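PDB 1I5P: pesticidal crystal protein Cry2Aa from Bacillus thuringiensis serovar kurstaki, which kills dipteran and lepidopteran larvae by binding to their midgut epithelial cells and promoting colloid-osmotic lysis. Local coordinates for residues Arg237-Leu242 with Tyr276-Gly281; Ser376-Gly381 with Asn414-Pro419; Glu489-Phe494 with Phe624-Leu629; Asn541-Tyr546 with Ile595-Asn600; Gly553-Arg558 with Thr615-Met620. All blocks are in the same frame, centred on the assembly; numbering follows the deposited sequence.

In the fold
The five contacts form two groups in series along the chain. Contact 1 joins helix 238-259 to strand 275-278, tying the helical bundle to the middle domain. Contact 2 lies within that domain, its centre about 10 Å away, touching contact 1 through Asp379 and Ser280. Contacts 3, 4 and 5 belong to the C-terminal beta sandwich. The centre of contact 3 is about 39 Å from that of contact 1 but about 8 Å from that of contact 4. In the chain, contacts 4 and 5 lie between the segments of contact 3, their own segments alternating. Strand 617-626 serves contacts 3 and 5 and neighbours strand 541-550 of contact 4. The toxin thus combines local sheet pairing with interdomain packing.

Contact 1: residues Arg237-Leu242 with Tyr276-Gly281; sequences RLHDML and YASGSG
His239 and Ser278 lead the polar part of this contact. ND1 of His239 donates to Ser278 O at 3.0 Å; the acceptor lies near the ring plane, whereas the N-H arrives from above the carbonyl plane. Arg237 NH1 reaches Gly281 O at 2.9 Å, in the plane of the guanidinium, and also binds Gln284 O, so one nitrogen serves two carbonyls. A water bridges the backbones, donating to Leu242 O and accepting from Tyr276 N.

Ser280 OG stands 2.9 Å above the His239 ring plane, over its centre, with CB beyond it, 4.2 Å from the ring centroid. CG of His239 is anti to the backbone N (chi1 174°), which brings the ring to Ser278 and Ser280.

The apolar part belongs to Leu242, whose CD1 lies 3.8 Å from Tyr276 CB, the two side chains crossing at about a right angle. The same methyl reaches Ser278 CB. Such helix-on-strand packing marks the domain interface of three-domain Cry toxins, where the last helix of the bundle rests against the beta-prism domain.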
# COMPACT_ATOMS: atom_id res chain seq x y z
N ARG A 237 -2.49 20.47 -6.71
CA ARG A 237 -3.87 20.01 -6.60
C ARG A 237 -3.88 18.58 -6.06
O ARG A 237 -2.88 17.86 -6.14
CB ARG A 237 -4.56 20.07 -7.96
CG ARG A 237 -4.59 21.47 -8.56
CD ARG A 237 -5.86 21.64 -9.36
NE ARG A 237 -5.64 22.22 -10.68
CZ ARG A 237 -6.43 21.98 -11.72
NH1 ARG A 237 -7.47 21.17 -11.60
NH2 ARG A 237 -6.17 22.56 -12.89
N LEU A 238 -5.03 18.16 -5.52
CA LEU A 238 -5.16 16.82 -4.94
C LEU A 238 -4.69 15.71 -5.87
O LEU A 238 -3.89 14.86 -5.48
CB LEU A 238 -6.61 16.55 -4.53
CG LEU A 238 -6.82 15.25 -3.76
CD1 LEU A 238 -5.96 15.27 -2.51
CD2 LEU A 238 -8.29 15.09 -3.39
N HIS A 239 -5.20 15.72 -7.10
CA HIS A 239 -4.84 14.70 -8.06
C HIS A 239 -3.32 14.52 -8.15
O HIS A 239 -2.82 13.39 -8.09
CB HIS A 239 -5.39 15.06 -9.44
CG HIS A 239 -4.94 14.13 -10.52
ND1 HIS A 239 -5.44 12.86 -10.67
CD2 HIS A 239 -3.96 14.26 -11.45
CE1 HIS A 239 -4.80 12.24 -11.65
NE2 HIS A 239 -3.90 13.07 -12.14
N ASP A 240 -2.60 15.62 -8.27
CA ASP A 240 -1.14 15.57 -8.38
C ASP A 240 -0.44 15.15 -7.09
O ASP A 240 0.58 14.47 -7.13
CB ASP A 240 -0.61 16.92 -8.86
CG ASP A 240 -0.94 17.19 -10.31
OD1 ASP A 240 -1.15 18.37 -10.67
OD2 ASP A 240 -0.98 16.21 -11.09
N MET A 241 -0.98 15.55 -5.95
CA MET A 241 -0.38 15.17 -4.68
C MET A 241 -0.47 13.65 -4.52
O MET A 241 0.50 13.00 -4.16
CB MET A 241 -1.08 15.86 -3.52
CG MET A 241 -0.61 15.38 -2.15
SD MET A 241 -1.30 16.34 -0.82
CE MET A 241 -0.10 17.65 -0.73
N LEU A 242 -1.65 13.10 -4.79
CA LEU A 242 -1.85 11.66 -4.67
C LEU A 242 -1.00 10.86 -5.65
O LEU A 242 -0.45 9.81 -5.30
CB LEU A 242 -3.34 11.31 -4.85
CG LEU A 242 -4.27 11.97 -3.84
CD1 LEU A 242 -5.70 11.44 -4.02
CD2 LEU A 242 -3.77 11.68 -2.42
N TYR A 276 -4.06 6.13 -3.35
CA TYR A 276 -5.25 6.96 -3.48
C TYR A 276 -5.32 7.63 -4.83
O TYR A 276 -4.32 8.13 -5.34
CB TYR A 276 -5.29 8.05 -2.41
CG TYR A 276 -5.00 7.55 -1.02
CD1 TYR A 276 -3.70 7.54 -0.52
CD2 TYR A 276 -6.03 7.08 -0.20
CE1 TYR A 276 -3.43 7.08 0.77
CE2 TYR A 276 -5.77 6.61 1.08
CZ TYR A 276 -4.48 6.61 1.56
OH TYR A 276 -4.26 6.16 2.84
N ALA A 277 -6.52 7.64 -5.40
CA ALA A 277 -6.73 8.26 -6.69
C ALA A 277 -7.86 9.27 -6.63
O ALA A 277 -8.88 9.03 -5.96
CB ALA A 277 -7.05 7.19 -7.73
N SER A 278 -7.67 10.40 -7.29
CA SER A 278 -8.70 11.43 -7.35
C SER A 278 -8.75 11.83 -8.82
O SER A 278 -7.85 11.49 -9.59
CB SER A 278 -8.35 12.64 -6.46
OG SER A 278 -7.31 13.43 -7.00
N GLY A 279 -9.80 12.54 -9.21
CA GLY A 279 -9.94 12.91 -10.61
C GLY A 279 -9.14 14.09 -11.13
O GLY A 279 -8.77 15.00 -10.38
N SER A 280 -8.88 14.06 -12.43
CA SER A 280 -8.18 15.13 -13.13
C SER A 280 -9.31 15.98 -13.70
O SER A 280 -10.48 15.61 -13.59
CB SER A 280 -7.34 14.58 -14.28
OG SER A 280 -6.33 13.70 -13.81
N GLY A 281 -8.98 17.10 -14.32
CA GLY A 281 -10.02 17.94 -14.87
C GLY A 281 -9.93 19.35 -14.31
O GLY A 281 -9.21 19.58 -13.34
O HOH W 1 -4.92 10.76 -8.41
O HOH W 2 -1.56 7.67 -3.60

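Contact 2: residues Ser376-Gly381 with Asn414-Pro419; sequences SWLDSG and NSNYFP
Ser376 and Asn416 form an antiparallel hydrogen-bonded pair, with backbone bonds from Ser376 N to Asn416 O at 3.1 Å and, in return, from Asn416 N to Ser376 O. The Ser376 carbonyl also takes a CA-H...O contact from Ser415.

Side-chain bonds reinforce the pairing. Asn416 ND2 donates to Ser376 OG at 3.1 Å, with the acceptor close to the amide plane, and that hydroxyl is also bonded to Ser466 OG on the neighbouring three-stranded sheet. CG of Asn416, anti to its carbonyl carbon (chi1 -49°), lies on the face shared with Ser376. Beyond the paired residues the backbones diverge, and Asp379 spans the gap: its OD2 receives Asn414 N at 2.7 Å, from well above the carboxylate plane. The other oxygen, OD1, binds Ser280 N.

Water fills in where direct bonds end. One molecule accepts from Leu378 N at 2.8 Å and from Asn416 ND2 at 2.9 Å; another links Asp379 OD1 to Asn414 ND2.

The aromatic contribution comes from Trp377, whose five-membered ring has Ser415 CB over one face, displaced toward the rim and nearest NE1 at 3.3 Å, a CH-pi contact. Arg405 makes a cation-pi contact with the same indole, while Ser415 OG turns to Arg375. Here a short, weakly bonded edge strand, 415-416, borders strand 373-377 and completes a four-stranded antiparallel sheet of the beta-prism domain.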
# COMPACT_ATOMS: atom_id res chain seq x y z
N SER A 376 -12.16 2.85 -10.98
CA SER A 376 -12.97 4.07 -10.83
C SER A 376 -12.64 5.13 -11.88
O SER A 376 -11.55 5.15 -12.44
CB SER A 376 -12.75 4.67 -9.44
OG SER A 376 -11.41 5.13 -9.30
N TRP A 377 -13.62 6.00 -12.14
CA TRP A 377 -13.49 7.13 -13.07
C TRP A 377 -13.86 8.34 -12.22
O TRP A 377 -14.99 8.45 -11.75
CB TRP A 377 -14.46 7.00 -14.24
CG TRP A 377 -14.10 5.90 -15.20
CD1 TRP A 377 -13.40 6.02 -16.36
CD2 TRP A 377 -14.42 4.51 -15.06
NE1 TRP A 377 -13.27 4.79 -16.96
CE2 TRP A 377 -13.88 3.85 -16.18
CE3 TRP A 377 -15.11 3.76 -14.09
CZ2 TRP A 377 -14.01 2.46 -16.37
CZ3 TRP A 377 -15.24 2.39 -14.28
CH2 TRP A 377 -14.69 1.76 -15.41
N LEU A 378 -12.92 9.25 -12.02
CA LEU A 378 -13.16 10.41 -11.17
C LEU A 378 -12.91 11.76 -11.83
O LEU A 378 -13.08 12.81 -11.19
CB LEU A 378 -12.28 10.29 -9.93
CG LEU A 378 -12.32 8.93 -9.23
CD1 LEU A 378 -11.13 8.80 -8.29
CD2 LEU A 378 -13.63 8.80 -8.47
N ASP A 379 -12.51 11.74 -13.09
CA ASP A 379 -12.22 12.97 -13.83
C ASP A 379 -13.43 13.85 -14.08
O ASP A 379 -14.57 13.37 -14.11
CB ASP A 379 -11.56 12.64 -15.18
CG ASP A 379 -10.17 12.04 -15.03
OD1 ASP A 379 -9.66 11.95 -13.89
OD2 ASP A 379 -9.58 11.67 -16.07
N SER A 380 -13.17 15.14 -14.26
CA SER A 380 -14.20 16.11 -14.58
C SER A 380 -13.72 16.77 -15.86
O SER A 380 -12.56 16.60 -16.25
CB SER A 380 -14.31 17.18 -13.48
OG SER A 380 -13.18 18.03 -13.51
N GLY A 381 -14.60 17.52 -16.51
CA GLY A 381 -14.21 18.19 -17.74
C GLY A 381 -15.31 19.02 -18.38
O GLY A 381 -16.46 19.04 -17.91
N ASN A 414 -9.46 9.33 -17.48
CA ASN A 414 -8.60 8.29 -16.90
C ASN A 414 -9.36 7.43 -15.90
O ASN A 414 -10.14 7.95 -15.09
CB ASN A 414 -7.41 8.90 -16.16
CG ASN A 414 -6.46 9.65 -17.06
OD1 ASN A 414 -6.18 9.23 -18.17
ND2 ASN A 414 -5.95 10.77 -16.56
N SER A 415 -9.14 6.13 -15.95
CA SER A 415 -9.76 5.23 -14.99
C SER A 415 -8.63 4.87 -14.04
O SER A 415 -7.47 4.81 -14.44
CB SER A 415 -10.31 3.97 -15.67
OG SER A 415 -9.29 3.01 -15.89
N ASN A 416 -8.98 4.64 -12.78
CA ASN A 416 -7.99 4.31 -11.77
C ASN A 416 -8.08 2.83 -11.43
O ASN A 416 -9.13 2.33 -11.04
CB ASN A 416 -8.21 5.18 -10.54
CG ASN A 416 -8.35 6.64 -10.90
OD1 ASN A 416 -7.37 7.28 -11.31
ND2 ASN A 416 -9.56 7.18 -10.78
N TYR A 417 -6.96 2.14 -11.58
CA TYR A 417 -6.91 0.71 -11.33
C TYR A 417 -5.46 0.25 -11.29
O TYR A 417 -4.61 0.79 -12.00
CB TYR A 417 -7.65 -0.02 -12.45
CG TYR A 417 -7.39 -1.51 -12.51
CD1 TYR A 417 -8.06 -2.38 -11.66
CD2 TYR A 417 -6.43 -2.04 -13.39
CE1 TYR A 417 -7.80 -3.74 -11.67
CE2 TYR A 417 -6.16 -3.41 -13.40
CZ TYR A 417 -6.84 -4.25 -12.54
OH TYR A 417 -6.55 -5.59 -12.52
N PHE A 418 -5.17 -0.75 -10.46
CA PHE A 418 -3.82 -1.31 -10.36
C PHE A 418 -3.96 -2.82 -10.20
O PHE A 418 -4.78 -3.28 -9.41
CB PHE A 418 -3.06 -0.72 -9.16
CG PHE A 418 -3.03 0.78 -9.14
CD1 PHE A 418 -4.04 1.50 -8.50
CD2 PHE A 418 -1.99 1.48 -9.76
CE1 PHE A 418 -4.02 2.90 -8.48
CE2 PHE A 418 -1.96 2.88 -9.75
CZ PHE A 418 -2.98 3.59 -9.11
N PRO A 419 -3.15 -3.61 -10.94
CA PRO A 419 -3.21 -5.07 -10.86
C PRO A 419 -3.14 -5.57 -9.43
O PRO A 419 -2.33 -5.08 -8.65
CB PRO A 419 -1.98 -5.50 -11.68
CG PRO A 419 -1.92 -4.43 -12.73
CD PRO A 419 -2.10 -3.18 -11.88
O HOH W 3 -10.20 9.32 -12.69
O HOH W 4 -12.37 9.64 -15.12
O HOH W 5 -7.17 11.22 -13.95

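Contact 3: residues Glu489-Phe494 with Phe624-Leu629; sequences EDYTGF and FVPTNL
The hydroxyl of Tyr491 is gripped by three groups: Thr627 N donates to OH at 3.1 Å, Thr627 OG1 adds a weak bond to it, and Tyr491 itself donates to Ser542 O of strand 541-550, the neighbour of strand 617-626. Pro626 sets its CB over one face of the Tyr491 ring, 4.1 Å from the centroid.

Phe494 and Phe624 are an antiparallel hydrogen-bonded pair; Phe624 N meets Phe494 O at 2.8 Å in a nearly straight bond. Their rings form an offset stack, centroids 4.5 Å apart and planes 8° from parallel, with CZ of Phe494 over the rim of Phe624 at CD1. Phe494 reaches this place with CG between its backbone N and carbonyl carbon (chi1 63°). Gly493 CA lies 2.9 Å from Phe624 O; a CB here would run into that oxygen, so the close approach depends on glycine.

The chemistry implies a division of labour: backbone bonds pair the strands, the stacked rings pack one face of the pair, and the phenol hydroxyl secures the type I turn Pro626-Leu629.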
# COMPACT_ATOMS: atom_id res chain seq x y z
N GLU A 489 -4.27 -21.21 3.89
CA GLU A 489 -4.79 -22.58 3.87
C GLU A 489 -3.78 -23.55 4.46
O GLU A 489 -4.15 -24.52 5.12
CB GLU A 489 -5.13 -22.98 2.44
CG GLU A 489 -5.44 -21.80 1.54
CD GLU A 489 -6.86 -21.81 1.00
OE1 GLU A 489 -7.81 -21.82 1.81
OE2 GLU A 489 -7.02 -21.80 -0.24
N ASP A 490 -2.50 -23.30 4.22
CA ASP A 490 -1.45 -24.17 4.73
C ASP A 490 -0.70 -23.53 5.89
O ASP A 490 -1.14 -22.52 6.43
CB ASP A 490 -0.47 -24.54 3.61
CG ASP A 490 0.18 -23.33 2.96
OD1 ASP A 490 1.06 -23.53 2.10
OD2 ASP A 490 -0.19 -22.18 3.30
N TYR A 491 0.42 -24.13 6.28
CA TYR A 491 1.20 -23.60 7.40
C TYR A 491 2.12 -22.46 6.99
O TYR A 491 3.35 -22.59 6.98
CB TYR A 491 2.03 -24.71 8.06
CG TYR A 491 2.61 -24.32 9.40
CD1 TYR A 491 2.04 -23.29 10.15
CD2 TYR A 491 3.71 -24.99 9.93
CE1 TYR A 491 2.55 -22.94 11.40
CE2 TYR A 491 4.23 -24.65 11.18
CZ TYR A 491 3.63 -23.62 11.91
OH TYR A 491 4.11 -23.28 13.16
N THR A 492 1.50 -21.33 6.65
CA THR A 492 2.22 -20.14 6.24
C THR A 492 1.87 -19.01 7.21
O THR A 492 0.74 -18.93 7.69
CB THR A 492 1.81 -19.71 4.81
OG1 THR A 492 2.07 -20.78 3.90
CG2 THR A 492 2.57 -18.46 4.38
N GLY A 493 2.84 -18.14 7.49
CA GLY A 493 2.59 -17.02 8.39
C GLY A 493 1.77 -15.97 7.66
O GLY A 493 1.59 -16.06 6.44
N PHE A 494 1.26 -14.98 8.38
CA PHE A 494 0.46 -13.94 7.76
C PHE A 494 0.38 -12.69 8.62
O PHE A 494 0.55 -12.75 9.84
CB PHE A 494 -0.95 -14.46 7.45
CG PHE A 494 -1.74 -14.84 8.68
CD1 PHE A 494 -2.75 -14.01 9.16
CD2 PHE A 494 -1.49 -16.03 9.34
CE1 PHE A 494 -3.50 -14.36 10.29
CE2 PHE A 494 -2.23 -16.40 10.47
CZ PHE A 494 -3.23 -15.56 10.94
N PHE A 624 1.83 -13.25 12.32
CA PHE A 624 1.86 -14.61 12.82
C PHE A 624 2.92 -15.34 12.01
O PHE A 624 2.85 -15.41 10.78
CB PHE A 624 0.49 -15.28 12.64
CG PHE A 624 -0.62 -14.60 13.38
CD1 PHE A 624 -1.19 -13.45 12.88
CD2 PHE A 624 -1.07 -15.10 14.60
CE1 PHE A 624 -2.20 -12.79 13.58
CE2 PHE A 624 -2.08 -14.45 15.31
CZ PHE A 624 -2.65 -13.29 14.79
N VAL A 625 3.91 -15.86 12.72
CA VAL A 625 5.02 -16.55 12.07
C VAL A 625 5.10 -18.00 12.55
O VAL A 625 4.90 -18.28 13.73
CB VAL A 625 6.34 -15.81 12.39
CG1 VAL A 625 7.50 -16.45 11.66
CG2 VAL A 625 6.20 -14.34 12.01
N PRO A 626 5.39 -18.94 11.63
CA PRO A 626 5.49 -20.34 12.03
C PRO A 626 6.47 -20.43 13.20
O PRO A 626 7.55 -19.84 13.16
CB PRO A 626 5.99 -21.01 10.76
CG PRO A 626 5.24 -20.23 9.71
CD PRO A 626 5.51 -18.81 10.17
N THR A 627 6.06 -21.15 14.23
CA THR A 627 6.85 -21.30 15.45
C THR A 627 8.30 -21.77 15.27
O THR A 627 9.16 -21.44 16.09
CB THR A 627 6.15 -22.25 16.44
OG1 THR A 627 6.19 -23.59 15.93
CG2 THR A 627 4.70 -21.84 16.62
N ASN A 628 8.57 -22.53 14.22
CA ASN A 628 9.92 -23.03 14.01
C ASN A 628 10.73 -22.19 13.03
O ASN A 628 11.76 -22.63 12.52
CB ASN A 628 9.87 -24.48 13.53
CG ASN A 628 8.92 -24.68 12.36
OD1 ASN A 628 8.11 -23.81 12.04
ND2 ASN A 628 9.01 -25.85 11.72
N LEU A 629 10.27 -20.97 12.77
CA LEU A 629 10.96 -20.08 11.84
C LEU A 629 11.28 -18.76 12.52
O LEU A 629 10.62 -17.74 12.27
CB LEU A 629 10.12 -19.83 10.59
CG LEU A 629 9.80 -21.04 9.71
CD1 LEU A 629 8.96 -20.59 8.52
CD2 LEU A 629 11.09 -21.70 9.23

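Contact 4: residues Asn541-Tyr546 with Ile595-Asn600; sequences NSYNLY and IVASDN
Tyr543 and Ile595 make the tight part of the contact, an antiparallel hydrogen-bonded pair in which Tyr543 N meets Ile595 O at 2.8 Å and Ile595 N meets Tyr543 O at 2.7 Å. Both donors arrive nearly along the C=O axis. On the buried face with these two residues, Ala597 CB touches the edge of the Tyr543 ring at CE1, 4.1 Å away, and Ile595 CG2 lies 4.1 Å from Leu545 CB. Ile595 CG1 sits between its backbone N and carbonyl carbon (chi1 71°), 3.6 Å from Tyr543 O. Phe624 of strand 617-626 packs on Tyr543, Leu545 and Ile595, while Tyr543 OH binds Thr492 O.

The partly exposed face is looser. There Ser542 and Val596 meet through little more than OG against CG2, 3.6 Å apart. Toward the strand end Ala597 N still reaches Asn541 O at 2.9 Å, but an inverse gamma turn centred on Ala597 then leads the chain off toward the exposed Asp599 and Asn600.

Chemically, then, cohesion comes from short backbone bonds backed by apolar groups on one face, with only Ser542 and Val596 meeting on the other, partly exposed face.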
# COMPACT_ATOMS: atom_id res chain seq x y z
N ASN A 541 -3.35 -24.02 12.74
CA ASN A 541 -1.92 -24.00 12.98
C ASN A 541 -1.50 -23.11 14.14
O ASN A 541 -2.20 -22.17 14.51
CB ASN A 541 -1.17 -23.57 11.72
CG ASN A 541 -1.27 -24.58 10.61
OD1 ASN A 541 -1.02 -25.76 10.81
ND2 ASN A 541 -1.64 -24.12 9.42
N SER A 542 -0.35 -23.42 14.72
CA SER A 542 0.18 -22.63 15.82
C SER A 542 1.26 -21.70 15.30
O SER A 542 2.10 -22.09 14.48
CB SER A 542 0.76 -23.53 16.91
OG SER A 542 -0.26 -23.98 17.78
N TYR A 543 1.24 -20.46 15.77
CA TYR A 543 2.21 -19.46 15.34
C TYR A 543 2.75 -18.65 16.50
O TYR A 543 2.14 -18.59 17.57
CB TYR A 543 1.56 -18.46 14.37
CG TYR A 543 0.97 -19.03 13.10
CD1 TYR A 543 -0.33 -19.53 13.07
CD2 TYR A 543 1.70 -19.03 11.91
CE1 TYR A 543 -0.89 -20.01 11.88
CE2 TYR A 543 1.16 -19.51 10.72
CZ TYR A 543 -0.14 -20.00 10.71
OH TYR A 543 -0.66 -20.50 9.53
N ASN A 544 3.90 -18.02 16.27
CA ASN A 544 4.46 -17.12 17.27
C ASN A 544 3.89 -15.77 16.84
O ASN A 544 4.02 -15.38 15.68
CB ASN A 544 5.98 -17.06 17.20
CG ASN A 544 6.64 -18.18 17.97
OD1 ASN A 544 6.21 -18.53 19.07
ND2 ASN A 544 7.71 -18.74 17.40
N LEU A 545 3.25 -15.09 17.77
CA LEU A 545 2.68 -13.79 17.47
C LEU A 545 3.71 -12.71 17.73
O LEU A 545 4.27 -12.62 18.83
CB LEU A 545 1.44 -13.53 18.33
CG LEU A 545 0.81 -12.14 18.22
CD1 LEU A 545 0.25 -11.93 16.82
CD2 LEU A 545 -0.30 -12.01 19.27
N TYR A 546 3.95 -11.90 16.71
CA TYR A 546 4.88 -10.79 16.80
C TYR A 546 4.11 -9.50 16.57
O TYR A 546 3.31 -9.41 15.63
CB TYR A 546 5.99 -10.89 15.74
CG TYR A 546 7.03 -11.96 15.97
CD1 TYR A 546 6.79 -13.28 15.59
CD2 TYR A 546 8.25 -11.65 16.58
CE1 TYR A 546 7.75 -14.27 15.79
CE2 TYR A 546 9.22 -12.64 16.79
CZ TYR A 546 8.96 -13.95 16.39
OH TYR A 546 9.90 -14.93 16.61
N ILE A 595 0.60 -18.91 19.75
CA ILE A 595 -0.85 -18.87 19.72
C ILE A 595 -1.37 -19.90 18.73
O ILE A 595 -0.65 -20.34 17.84
CB ILE A 595 -1.38 -17.46 19.35
CG1 ILE A 595 -1.11 -17.15 17.87
CG2 ILE A 595 -0.74 -16.41 20.24
CD1 ILE A 595 -2.23 -17.58 16.94
N VAL A 596 -2.64 -20.29 18.90
CA VAL A 596 -3.26 -21.26 18.02
C VAL A 596 -4.37 -20.63 17.20
O VAL A 596 -5.33 -20.09 17.75
CB VAL A 596 -3.88 -22.43 18.81
CG1 VAL A 596 -4.23 -23.57 17.86
CG2 VAL A 596 -2.92 -22.91 19.90
N ALA A 597 -4.24 -20.69 15.88
CA ALA A 597 -5.26 -20.14 14.98
C ALA A 597 -6.30 -21.24 14.77
O ALA A 597 -6.37 -21.84 13.69
CB ALA A 597 -4.63 -19.74 13.65
N SER A 598 -7.09 -21.51 15.81
CA SER A 598 -8.13 -22.53 15.79
C SER A 598 -8.76 -22.71 14.41
O SER A 598 -9.22 -21.75 13.80
CB SER A 598 -9.21 -22.17 16.82
OG SER A 598 -8.62 -21.89 18.08
N ASP A 599 -8.79 -23.96 13.93
CA ASP A 599 -9.34 -24.27 12.61
C ASP A 599 -10.84 -23.99 12.49
O ASP A 599 -11.60 -24.22 13.43
CB ASP A 599 -9.07 -25.73 12.27
CG ASP A 599 -8.89 -25.96 10.78
OD1 ASP A 599 -9.26 -25.07 9.99
OD2 ASP A 599 -8.38 -27.04 10.41
N ASN A 600 -11.26 -23.50 11.33
CA ASN A 600 -12.67 -23.18 11.07
C ASN A 600 -13.30 -22.45 12.24
O ASN A 600 -14.47 -22.67 12.56
CB ASN A 600 -13.47 -24.45 10.78
CG ASN A 600 -13.17 -25.03 9.42
OD1 ASN A 600 -12.09 -25.58 9.18
ND2 ASN A 600 -14.12 -24.90 8.50

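Contact 5: residues Gly553-Arg558 with Thr615-Met620; sequences GNSTIR and TPFDLM
Residues Gly553-Arg558 and Thr615-Met620 approach without sheet pairing, their nearest CA atoms, those of Gly553 and Thr615, being 5.9 Å apart, with Ser555 and Phe617 farther still at 7.4 Å. The ring of Phe617 carries most of the side-chain contact, and its edge does the touching. Ser555 OG lies in the ring plane, 3.4 Å from Phe617 CD1; the same hydroxyl is hydrogen-bonded to Ser551 OG and Val571 O. Farther along the rim, Ile557 CD1 rests 3.8 Å from Phe617 CZ, the aliphatic chain crossing the aromatic one at about a right angle. Phe617 CG, anti to the backbone N (chi1 178°), carries the ring out toward strand 555-561.

This is packing across a beta sandwich: strand 555-561 belongs to one sheet of the C-terminal jelly-roll domain and strand 617-626 to the other. Val549, Phe525 and Val609 also touch Phe617, so that residues of both sheets surround the ring in the interior.

At the sandwich end the link becomes polar. A water donates to Asn554 O at 2.6 Å and to Thr615 O at 2.8 Å, joining the two loops through their carbonyls. Close by, Gly553 CA sits 3.5 Å from Thr615 OG1, which makes a weak hydrogen bond with Ile552 O; a CB on residue 553 would clash with that hydroxyl, and the backbone angles there call for glycine as well.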
# COMPACT_ATOMS: atom_id res chain seq x y z
N GLY A 553 8.83 5.80 24.65
CA GLY A 553 8.52 5.94 26.05
C GLY A 553 8.11 4.56 26.50
O GLY A 553 8.13 3.63 25.69
N ASN A 554 7.73 4.40 27.76
CA ASN A 554 7.32 3.09 28.24
C ASN A 554 5.84 2.82 28.05
O ASN A 554 5.00 3.71 28.16
CB ASN A 554 7.66 2.92 29.72
CG ASN A 554 9.13 2.66 29.95
OD1 ASN A 554 9.74 1.82 29.30
ND2 ASN A 554 9.71 3.39 30.90
N SER A 555 5.54 1.56 27.76
CA SER A 555 4.17 1.12 27.54
C SER A 555 4.07 -0.35 27.92
O SER A 555 5.08 -1.05 28.03
CB SER A 555 3.78 1.33 26.08
OG SER A 555 4.71 0.72 25.20
N THR A 556 2.84 -0.81 28.14
CA THR A 556 2.62 -2.20 28.51
C THR A 556 1.60 -2.81 27.56
O THR A 556 0.53 -2.25 27.33
CB THR A 556 2.09 -2.32 29.95
OG1 THR A 556 3.04 -1.74 30.85
CG2 THR A 556 1.89 -3.79 30.32
N ILE A 557 1.94 -3.97 27.00
CA ILE A 557 1.06 -4.65 26.07
C ILE A 557 0.43 -5.89 26.70
O ILE A 557 1.13 -6.73 27.27
CB ILE A 557 1.81 -5.08 24.80
CG1 ILE A 557 2.51 -3.88 24.16
CG2 ILE A 557 0.83 -5.68 23.79
CD1 ILE A 557 3.37 -4.24 22.97
N ARG A 558 -0.89 -5.98 26.60
CA ARG A 558 -1.62 -7.13 27.13
C ARG A 558 -2.42 -7.75 25.99
O ARG A 558 -3.38 -7.16 25.48
CB ARG A 558 -2.57 -6.70 28.26
CG ARG A 558 -1.85 -6.38 29.57
CD ARG A 558 -2.83 -5.95 30.65
NE ARG A 558 -2.20 -5.84 31.96
CZ ARG A 558 -1.34 -4.89 32.32
NH1 ARG A 558 -1.00 -3.94 31.46
NH2 ARG A 558 -0.83 -4.90 33.54
N THR A 615 3.21 8.84 26.69
CA THR A 615 3.54 9.06 25.28
C THR A 615 2.71 8.11 24.42
O THR A 615 2.38 7.00 24.85
CB THR A 615 5.03 8.79 25.02
OG1 THR A 615 5.45 7.65 25.77
CG2 THR A 615 5.86 10.00 25.41
N PRO A 616 2.38 8.53 23.19
CA PRO A 616 1.58 7.72 22.27
C PRO A 616 2.21 6.38 21.97
O PRO A 616 3.42 6.21 22.13
CB PRO A 616 1.48 8.61 21.03
CG PRO A 616 1.60 10.00 21.60
CD PRO A 616 2.74 9.81 22.56
N PHE A 617 1.39 5.44 21.53
CA PHE A 617 1.86 4.10 21.18
C PHE A 617 1.43 3.82 19.74
O PHE A 617 0.28 4.07 19.36
CB PHE A 617 1.24 3.06 22.12
CG PHE A 617 1.62 1.64 21.80
CD1 PHE A 617 2.62 1.00 22.54
CD2 PHE A 617 0.97 0.92 20.80
CE1 PHE A 617 2.95 -0.33 22.29
CE2 PHE A 617 1.29 -0.41 20.55
CZ PHE A 617 2.28 -1.04 21.29
N ASP A 618 2.35 3.31 18.94
CA ASP A 618 2.05 2.98 17.55
C ASP A 618 1.97 1.47 17.34
O ASP A 618 2.97 0.77 17.49
CB ASP A 618 3.12 3.54 16.61
CG ASP A 618 2.87 4.99 16.21
OD1 ASP A 618 2.05 5.23 15.31
OD2 ASP A 618 3.50 5.88 16.81
N LEU A 619 0.78 0.98 17.01
CA LEU A 619 0.59 -0.44 16.73
C LEU A 619 0.80 -0.45 15.21
O LEU A 619 -0.06 0.01 14.46
CB LEU A 619 -0.84 -0.88 17.05
CG LEU A 619 -1.07 -2.28 17.63
CD1 LEU A 619 -2.42 -2.78 17.14
CD2 LEU A 619 0.03 -3.25 17.22
N MET A 620 1.95 -0.96 14.77
CA MET A 620 2.29 -0.95 13.35
C MET A 620 1.96 -2.18 12.51
O MET A 620 1.52 -2.03 11.36
CB MET A 620 3.77 -0.60 13.22
CG MET A 620 4.09 0.76 13.84
SD MET A 620 5.83 1.09 13.97
CE MET A 620 6.20 1.47 12.25
O HOH W 6 3.57 5.57 26.98